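Local structure of ABC transporter (Thermotoga maritima, 1JI0) at residues I5-S11 with I25-R31; F65-I70 with R80-A84; V35-G39 with A199-L203. The protein binds ATP and probably hydrolyses it as the nucleotide-binding subunit of an ABC transporter, thought to drive uptake of branched-chain amino acids. Residues are numbered along the deposited sequence.

Contact 1 (I5-S11 with I25-R31)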
loop_
_atom_site.group_PDB
_atom_site.type_symbol
_atom_site.label_atom_id
_atom_site.label_comp_id
_atom_site.label_asym_id
_atom_site.label_seq_id
_atom_site.Cartn_x
_atom_site.Cartn_y
_atom_site.Cartn_z
ATOM N N ILE A 5 -16.103 -6.023 0.505
ATOM C CA ILE A 5 -14.786 -6.407 1.022
ATOM C C ILE A 5 -13.950 -6.563 -0.240
ATOM O O ILE A 5 -14.055 -7.578 -0.929
ATOM C CB ILE A 5 -14.827 -7.768 1.788
ATOM C CG1 ILE A 5 -15.693 -7.641 3.048
ATOM C CG2 ILE A 5 -13.402 -8.204 2.181
ATOM C CD1 ILE A 5 -15.200 -6.558 4.032
ATOM N N VAL A 6 -13.143 -5.554 -0.560
ATOM C CA VAL A 6 -12.333 -5.613 -1.774
ATOM C C VAL A 6 -11.272 -6.699 -1.734
ATOM O O VAL A 6 -10.949 -7.298 -2.760
ATOM C CB VAL A 6 -11.646 -4.258 -2.080
ATOM C CG1 VAL A 6 -12.691 -3.168 -2.210
ATOM C CG2 VAL A 6 -10.646 -3.918 -0.987
ATOM N N LEU A 7 -10.732 -6.966 -0.552
ATOM C CA LEU A 7 -9.714 -7.993 -0.424
ATOM C C LEU A 7 -9.882 -8.760 0.868
ATOM O O LEU A 7 -10.003 -8.164 1.944
ATOM C CB LEU A 7 -8.313 -7.375 -0.450
ATOM C CG LEU A 7 -7.184 -8.414 -0.418
ATOM C CD1 LEU A 7 -6.969 -8.978 -1.828
ATOM C CD2 LEU A 7 -5.911 -7.762 0.089
ATOM N N GLU A 8 -9.912 -10.081 0.757
ATOM C CA GLU A 8 -10.018 -10.927 1.934
ATOM C C GLU A 8 -8.963 -12.021 1.865
ATOM O O GLU A 8 -8.847 -12.730 0.863
ATOM C CB GLU A 8 -11.402 -11.568 2.052
ATOM C CG GLU A 8 -11.551 -12.382 3.337
ATOM C CD GLU A 8 -12.904 -13.046 3.482
ATOM O OE1 GLU A 8 -13.728 -12.937 2.548
ATOM O OE2 GLU A 8 -13.143 -13.683 4.531
ATOM N N VAL A 9 -8.178 -12.139 2.926
ATOM C CA VAL A 9 -7.140 -13.158 3.006
ATOM C C VAL A 9 -7.653 -14.161 4.024
ATOM O O VAL A 9 -8.044 -13.774 5.119
ATOM C CB VAL A 9 -5.788 -12.551 3.497
ATOM C CG1 VAL A 9 -4.745 -13.650 3.674
ATOM C CG2 VAL A 9 -5.285 -11.519 2.497
ATOM N N GLN A 10 -7.685 -15.442 3.662
ATOM C CA GLN A 10 -8.164 -16.463 4.590
ATOM C C GLN A 10 -7.073 -17.476 4.919
ATOM O O GLN A 10 -6.484 -18.067 4.017
ATOM C CB GLN A 10 -9.368 -17.209 4.002
ATOM C CG GLN A 10 -10.466 -16.313 3.456
ATOM C CD GLN A 10 -11.675 -17.102 2.987
ATOM O OE1 GLN A 10 -11.541 -18.172 2.385
ATOM N NE2 GLN A 10 -12.864 -16.573 3.253
ATOM N N SER A 11 -6.818 -17.664 6.211
ATOM C CA SER A 11 -5.817 -18.614 6.699
ATOM C C SER A 11 -4.614 -18.742 5.768
ATOM O O SER A 11 -4.243 -19.847 5.370
ATOM C CB SER A 11 -6.463 -19.990 6.892
ATOM O OG SER A 11 -7.587 -19.907 7.758
ATOM N N ILE A 25 -2.804 -16.326 8.486
ATOM C CA ILE A 25 -3.428 -15.072 8.889
ATOM C C ILE A 25 -4.718 -14.807 8.117
ATOM O O ILE A 25 -4.908 -15.328 7.016
ATOM C CB ILE A 25 -2.477 -13.880 8.661
ATOM C CG1 ILE A 25 -2.122 -13.786 7.175
ATOM C CG2 ILE A 25 -1.216 -14.038 9.527
ATOM C CD1 ILE A 25 -1.443 -12.504 6.801
ATOM N N ASP A 26 -5.598 -14.001 8.714
ATOM C CA ASP A 26 -6.870 -13.613 8.095
ATOM C C ASP A 26 -6.911 -12.085 8.090
ATOM O O ASP A 26 -6.536 -11.458 9.075
ATOM C CB ASP A 26 -8.057 -14.129 8.910
ATOM C CG ASP A 26 -8.055 -15.642 9.066
ATOM O OD1 ASP A 26 -8.188 -16.359 8.051
ATOM O OD2 ASP A 26 -7.918 -16.108 10.217
ATOM N N LEU A 27 -7.360 -11.492 6.989
ATOM C CA LEU A 27 -7.458 -10.037 6.878
ATOM C C LEU A 27 -8.584 -9.677 5.935
ATOM O O LEU A 27 -8.883 -10.426 5.014
ATOM C CB LEU A 27 -6.205 -9.424 6.254
ATOM C CG LEU A 27 -4.769 -9.706 6.659
ATOM C CD1 LEU A 27 -3.865 -9.201 5.529
ATOM C CD2 LEU A 27 -4.443 -9.025 7.973
ATOM N N LYS A 28 -9.180 -8.509 6.149
ATOM C CA LYS A 28 -10.231 -8.012 5.271
ATOM C C LYS A 28 -9.969 -6.536 5.056
ATOM O O LYS A 28 -9.598 -5.827 5.990
ATOM C CB LYS A 28 -11.613 -8.211 5.895
ATOM C CG LYS A 28 -12.046 -9.661 5.957
ATOM C CD LYS A 28 -13.503 -9.777 6.372
ATOM C CE LYS A 28 -13.900 -11.226 6.575
ATOM N NZ LYS A 28 -15.300 -11.324 7.078
ATOM N N VAL A 29 -10.118 -6.079 3.821
ATOM C CA VAL A 29 -9.922 -4.665 3.505
ATOM C C VAL A 29 -11.241 -4.195 2.889
ATOM O O VAL A 29 -11.505 -4.444 1.713
ATOM C CB VAL A 29 -8.768 -4.469 2.489
ATOM C CG1 VAL A 29 -8.492 -2.988 2.301
ATOM C CG2 VAL A 29 -7.502 -5.194 2.985
ATOM N N PRO A 30 -12.099 -3.533 3.692
ATOM C CA PRO A 30 -13.400 -3.041 3.217
ATOM C C PRO A 30 -13.281 -1.911 2.203
ATOM O O PRO A 30 -12.355 -1.096 2.268
ATOM C CB PRO A 30 -14.099 -2.577 4.506
ATOM C CG PRO A 30 -13.403 -3.392 5.604
ATOM C CD PRO A 30 -11.964 -3.334 5.147
ATOM N N ARG A 31 -14.240 -1.867 1.280
ATOM C CA ARG A 31 -14.279 -0.853 0.238
ATOM C C ARG A 31 -14.266 0.544 0.843
ATOM O O ARG A 31 -14.991 0.813 1.800
ATOM C CB ARG A 31 -15.540 -1.034 -0.621
ATOM C CG ARG A 31 -15.757 0.050 -1.697
ATOM C CD ARG A 31 -16.822 -0.392 -2.696
ATOM N NE ARG A 31 -16.439 -1.666 -3.310
ATOM C CZ ARG A 31 -15.521 -1.798 -4.267
ATOM N NH1 ARG A 31 -14.896 -0.734 -4.745
ATOM N NH2 ARG A 31 -15.187 -3.003 -4.713
HETATM O O HOH W 1 -7.812 -18.870 10.303
HETATM O O HOH W 2 -10.431 -18.434 7.410
#
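Val9 lies over Leu27, CG2 to CD1 at 4.1 Å, and its CG1 also comes within 4.4 Å of Ile25 CG1. The two belong to neighbouring strands of the antiparallel sheet of an ABC-type ATP-binding domain: the axes of 7-10 and 25-30 pass 4.6 Å apart at 172°. Val9 and Leu27 form a hydrogen-bonded pair, with Val9 N to Leu27 O at 2.8 Å and Leu27 N to Val9 O at 3.0 Å. Toward the start of 5-11 the register slips by one residue. Val6 and Leu7 both face Val29, a classic beta bulge, in which Val29 N gives a sound bond to Leu7 O (2.8 Å), whereas the bonds of both opposing amides to Val29 O are weak. Past the bulge Ile5 CD1 packs on Pro30 CG at 4.0 Å.

The faces differ in chemistry. Leu7, Val9, Leu27 and Val29 share the buried one, where Leu7, Ile25 and Leu27 touch helix 45-52, the helix that follows the ATP-binding loop. Glu8 and Lys28 share the other as a non-hydrogen-bonded pair; Glu8 OE2 and Lys28 NZ, 4.1 Å apart, are too distant for a salt bridge, and OE2 instead accepts Gln10 NE2 at 3.2 Å. At the far end Asp26 OD1 receives Ser11 N at 2.6 Å, and a water donates to Asp26 OD2 while hydrogen-bonding Ser11 OG, both at 2.8 Å.

Contact 2 (F65-I70 with R80-A84)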
loop_
_atom_site.group_PDB
_atom_site.type_symbol
_atom_site.label_atom_id
_atom_site.label_comp_id
_atom_site.label_asym_id
_atom_site.label_seq_id
_atom_site.Cartn_x
_atom_site.Cartn_y
_atom_site.Cartn_z
ATOM N N PHE A 65 -10.177 -11.359 -4.166
ATOM C CA PHE A 65 -10.274 -9.979 -4.630
ATOM C C PHE A 65 -11.682 -9.793 -5.185
ATOM O O PHE A 65 -12.075 -10.487 -6.128
ATOM C CB PHE A 65 -9.243 -9.718 -5.728
ATOM C CG PHE A 65 -9.313 -8.338 -6.307
ATOM C CD1 PHE A 65 -9.113 -7.221 -5.505
ATOM C CD2 PHE A 65 -9.552 -8.153 -7.664
ATOM C CE1 PHE A 65 -9.150 -5.938 -6.048
ATOM C CE2 PHE A 65 -9.590 -6.872 -8.215
ATOM C CZ PHE A 65 -9.387 -5.762 -7.404
ATOM N N ASN A 66 -12.423 -8.850 -4.602
ATOM C CA ASN A 66 -13.810 -8.589 -4.982
ATOM C C ASN A 66 -14.605 -9.870 -5.174
ATOM O O ASN A 66 -15.324 -10.029 -6.166
ATOM C CB ASN A 66 -13.895 -7.736 -6.242
ATOM C CG ASN A 66 -13.770 -6.268 -5.942
ATOM O OD1 ASN A 66 -14.453 -5.743 -5.057
ATOM N ND2 ASN A 66 -12.903 -5.585 -6.678
ATOM N N GLY A 67 -14.460 -10.786 -4.221
ATOM C CA GLY A 67 -15.186 -12.038 -4.278
ATOM C C GLY A 67 -14.558 -13.142 -5.101
ATOM O O GLY A 67 -14.997 -14.288 -5.023
ATOM N N GLN A 68 -13.531 -12.816 -5.881
ATOM C CA GLN A 68 -12.874 -13.817 -6.712
ATOM C C GLN A 68 -11.562 -14.343 -6.130
ATOM O O GLN A 68 -10.692 -13.568 -5.721
ATOM C CB GLN A 68 -12.615 -13.250 -8.107
ATOM C CG GLN A 68 -11.942 -14.241 -9.047
ATOM C CD GLN A 68 -11.750 -13.689 -10.448
ATOM O OE1 GLN A 68 -11.271 -14.387 -11.340
ATOM N NE2 GLN A 68 -12.127 -12.432 -10.648
ATOM N N ASP A 69 -11.428 -15.667 -6.097
ATOM C CA ASP A 69 -10.223 -16.316 -5.588
ATOM C C ASP A 69 -9.110 -16.064 -6.599
ATOM O O ASP A 69 -9.189 -16.531 -7.733
ATOM C CB ASP A 69 -10.447 -17.825 -5.447
ATOM C CG ASP A 69 -9.283 -18.530 -4.779
ATOM O OD1 ASP A 69 -8.121 -18.134 -5.022
ATOM O OD2 ASP A 69 -9.521 -19.491 -4.017
ATOM N N ILE A 70 -8.090 -15.309 -6.197
ATOM C CA ILE A 70 -6.971 -15.000 -7.082
ATOM C C ILE A 70 -5.697 -15.596 -6.505
ATOM O O ILE A 70 -4.596 -15.199 -6.875
ATOM C CB ILE A 70 -6.755 -13.472 -7.241
ATOM C CG1 ILE A 70 -6.592 -12.823 -5.860
ATOM C CG2 ILE A 70 -7.913 -12.852 -8.004
ATOM C CD1 ILE A 70 -6.059 -11.414 -5.919
ATOM N N ARG A 80 -3.323 -6.412 -13.637
ATOM C CA ARG A 80 -4.323 -5.998 -14.604
ATOM C C ARG A 80 -5.717 -5.969 -14.008
ATOM O O ARG A 80 -6.573 -5.208 -14.449
HETATM N N MSE A 81 -5.947 -6.796 -12.995
HETATM C CA MSE A 81 -7.252 -6.848 -12.351
HETATM C C MSE A 81 -7.557 -5.592 -11.551
HETATM O O MSE A 81 -8.711 -5.333 -11.211
HETATM C CB MSE A 81 -7.341 -8.071 -11.448
HETATM C CG MSE A 81 -7.366 -9.364 -12.234
HETATM SE SE MSE A 81 -7.570 -10.879 -11.102
HETATM C CE MSE A 81 -9.504 -10.989 -11.122
ATOM N N GLY A 82 -6.530 -4.816 -11.235
ATOM C CA GLY A 82 -6.779 -3.593 -10.494
ATOM C C GLY A 82 -6.042 -3.439 -9.184
ATOM O O GLY A 82 -6.281 -2.470 -8.459
ATOM N N ILE A 83 -5.159 -4.379 -8.863
ATOM C CA ILE A 83 -4.385 -4.287 -7.633
ATOM C C ILE A 83 -3.030 -3.645 -7.912
ATOM O O ILE A 83 -2.173 -4.247 -8.555
ATOM C CB ILE A 83 -4.152 -5.674 -6.989
ATOM C CG1 ILE A 83 -5.479 -6.244 -6.490
ATOM C CG2 ILE A 83 -3.168 -5.556 -5.820
ATOM C CD1 ILE A 83 -5.338 -7.544 -5.737
ATOM N N ALA A 84 -2.850 -2.418 -7.427
ATOM C CA ALA A 84 -1.605 -1.679 -7.603
ATOM C C ALA A 84 -0.737 -1.782 -6.354
ATOM O O ALA A 84 -1.237 -1.675 -5.230
ATOM C CB ALA A 84 -1.903 -0.218 -7.898
#
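The long side chain of Met81, modelled as selenomethionine, is the main projection here, burying 93 Å² against 65-70. It runs into a hollow edged by Phe65, Gln68 and Ile70: CB lies 4.1 Å from Phe65 CE2, SE is 3.7 Å from Ile70 CG2, and CE reaches Gln68 NE2 at 3.0 Å. A second bump, Ile83, covers one face of the Phe65 ring; its CG1 stands 4.0 Å from the ring centroid and 21° off the normal, a CH-pi contact, while its CD1 meets Ile70 CD1 at 3.9 Å. Met81 instead borders the ring edge, its O near the plane, 3.5 Å from Phe65 CE2.

A type I' turn from Phe65 to Gln68, with paired 2.8 Å bonds (Phe65 N to Gln68 O, Gln68 N to Phe65 O), closes the hairpin of strands 60-65 and 68-69. This corner of the antiparallel sheet packs, away from the ATP site, on the start of mixed-sheet edge strand 83-86. There a Schellman motif follows helix 75-80; at the phi of 123° of Gly82, a CB would jam against Met81 O. With no hydrogen bond across the 289 Å² interface, cohesion rests mainly on apolar side-chain packing.

Contact 3 (V35-G39 with A199-L203)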
loop_
_atom_site.group_PDB
_atom_site.type_symbol
_atom_site.label_atom_id
_atom_site.label_comp_id
_atom_site.label_asym_id
_atom_site.label_seq_id
_atom_site.Cartn_x
_atom_site.Cartn_y
_atom_site.Cartn_z
ATOM N N VAL A 35 -6.775 0.259 5.493
ATOM C CA VAL A 35 -6.468 -0.785 6.459
ATOM C C VAL A 35 -4.958 -0.863 6.562
ATOM O O VAL A 35 -4.264 -0.794 5.557
ATOM C CB VAL A 35 -7.015 -2.159 6.009
ATOM C CG1 VAL A 35 -6.440 -3.265 6.895
ATOM C CG2 VAL A 35 -8.529 -2.159 6.103
ATOM N N THR A 36 -4.438 -0.997 7.774
ATOM C CA THR A 36 -3.006 -1.073 7.914
ATOM C C THR A 36 -2.543 -2.342 8.611
ATOM O O THR A 36 -3.196 -2.872 9.515
ATOM C CB THR A 36 -2.444 0.168 8.655
ATOM O OG1 THR A 36 -1.010 0.124 8.627
ATOM C CG2 THR A 36 -2.927 0.201 10.110
ATOM N N LEU A 37 -1.409 -2.840 8.146
ATOM C CA LEU A 37 -0.790 -4.022 8.705
ATOM C C LEU A 37 0.505 -3.472 9.283
ATOM O O LEU A 37 1.328 -2.915 8.556
ATOM C CB LEU A 37 -0.527 -5.028 7.586
ATOM C CG LEU A 37 0.155 -6.356 7.879
ATOM C CD1 LEU A 37 -0.631 -7.148 8.926
ATOM C CD2 LEU A 37 0.253 -7.134 6.564
ATOM N N ILE A 38 0.658 -3.584 10.599
ATOM C CA ILE A 38 1.847 -3.080 11.267
ATOM C C ILE A 38 2.558 -4.192 12.017
ATOM O O ILE A 38 1.983 -5.249 12.269
ATOM C CB ILE A 38 1.493 -1.944 12.260
ATOM C CG1 ILE A 38 0.588 -2.474 13.377
ATOM C CG2 ILE A 38 0.788 -0.808 11.517
ATOM C CD1 ILE A 38 0.249 -1.427 14.430
ATOM N N GLY A 39 3.818 -3.947 12.357
ATOM C CA GLY A 39 4.599 -4.927 13.080
ATOM C C GLY A 39 6.071 -4.618 12.932
ATOM O O GLY A 39 6.458 -3.839 12.059
ATOM N N ALA A 199 4.101 2.615 13.119
ATOM C CA ALA A 199 2.766 2.286 13.598
ATOM C C ALA A 199 1.921 3.492 13.971
ATOM O O ALA A 199 0.727 3.539 13.666
ATOM C CB ALA A 199 2.870 1.319 14.785
ATOM N N LEU A 200 2.528 4.469 14.637
ATOM C CA LEU A 200 1.789 5.666 15.025
ATOM C C LEU A 200 1.194 6.359 13.797
ATOM O O LEU A 200 -0.010 6.584 13.716
ATOM C CB LEU A 200 2.715 6.634 15.769
ATOM C CG LEU A 200 2.058 7.916 16.289
ATOM C CD1 LEU A 200 0.872 7.559 17.182
ATOM C CD2 LEU A 200 3.080 8.741 17.055
ATOM N N GLY A 201 2.043 6.699 12.835
ATOM C CA GLY A 201 1.555 7.367 11.642
ATOM C C GLY A 201 0.509 6.546 10.915
ATOM O O GLY A 201 -0.512 7.077 10.488
ATOM N N ALA A 202 0.759 5.246 10.791
ATOM C CA ALA A 202 -0.161 4.351 10.104
ATOM C C ALA A 202 -1.518 4.252 10.803
ATOM O O ALA A 202 -2.568 4.381 10.166
ATOM C CB ALA A 202 0.465 2.951 9.979
ATOM N N LEU A 203 -1.497 4.009 12.111
ATOM C CA LEU A 203 -2.741 3.891 12.863
ATOM C C LEU A 203 -3.539 5.195 12.913
ATOM O O LEU A 203 -4.769 5.169 13.008
ATOM C CB LEU A 203 -2.458 3.395 14.281
ATOM C CG LEU A 203 -2.046 1.924 14.362
ATOM C CD1 LEU A 203 -1.624 1.579 15.791
ATOM C CD2 LEU A 203 -3.213 1.046 13.900
#
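Apolar packing accounts for most of this contact, and Ile38 is its centre. Its CD1 reaches Ala199 CB and Leu203 CD1, each at 3.8 Å, and its CG2 lies 4.1 Å from Ala202 CB, so one side chain meets three residues of the helix. Thr36, two residues earlier and on the same side of the strand, adds its methyl: CG2 is 3.9 Å from Leu203 CD2. The small methyl groups of Ala199 and Ala202 let the backbones approach, with CA-CA separations of 5.9 Å for Ile38 and Ala199 and 6.5 Å for Thr36 and Ala202.

These are a core strand and a covering helix of the P-loop NTPase fold. Strand 34-38 lies between 192-196 and 208-213 in the mixed sheet, and the axis of its segment 35-38 passes 9.0 Å from that of the helical segment 199-203, at 165°, nearly antiparallel. Gly39 then opens what fits a Walker A (P-loop) pattern; its carbonyl accepts a hydrogen bond from Lys45 NZ, a residue seen to bind ATP. Val35 and Leu37 point away from the helix.

Polar interactions bind neither segment to the other. Thr36 OG1 comes within 3.5 Å of Ala202 CB, yet its hydrogen bond goes to the carbonyl of Leu194 on the adjacent strand. Within the helix, Leu203 N bonds to Ala199 O at 2.8 Å.

From the N terminus, contact 1 closes first, bringing strand 25-30 back beside strand 5-16. The chain then enters strand 34-38, which opens contact 3; Val35 CG2 lies 3.8 Å from Pro30 CD, so contacts 1 and 3 touch. Contact 2 opens and closes within the long loop that contact 3 completes only at helix 199-205, so 2 is nested in 3 and none cross. Contacts 1 and 2 touch through Val6 O and Asn66 N at 2.8 Å, a probable hydrogen bond. Contact 1 is internal to the antiparallel sheet, contact 2 ties that sheet to edge strand 83-86 of the mixed sheet, and contact 3, about 23 Å from contact 2 between centres, joins the mixed sheet to a helix.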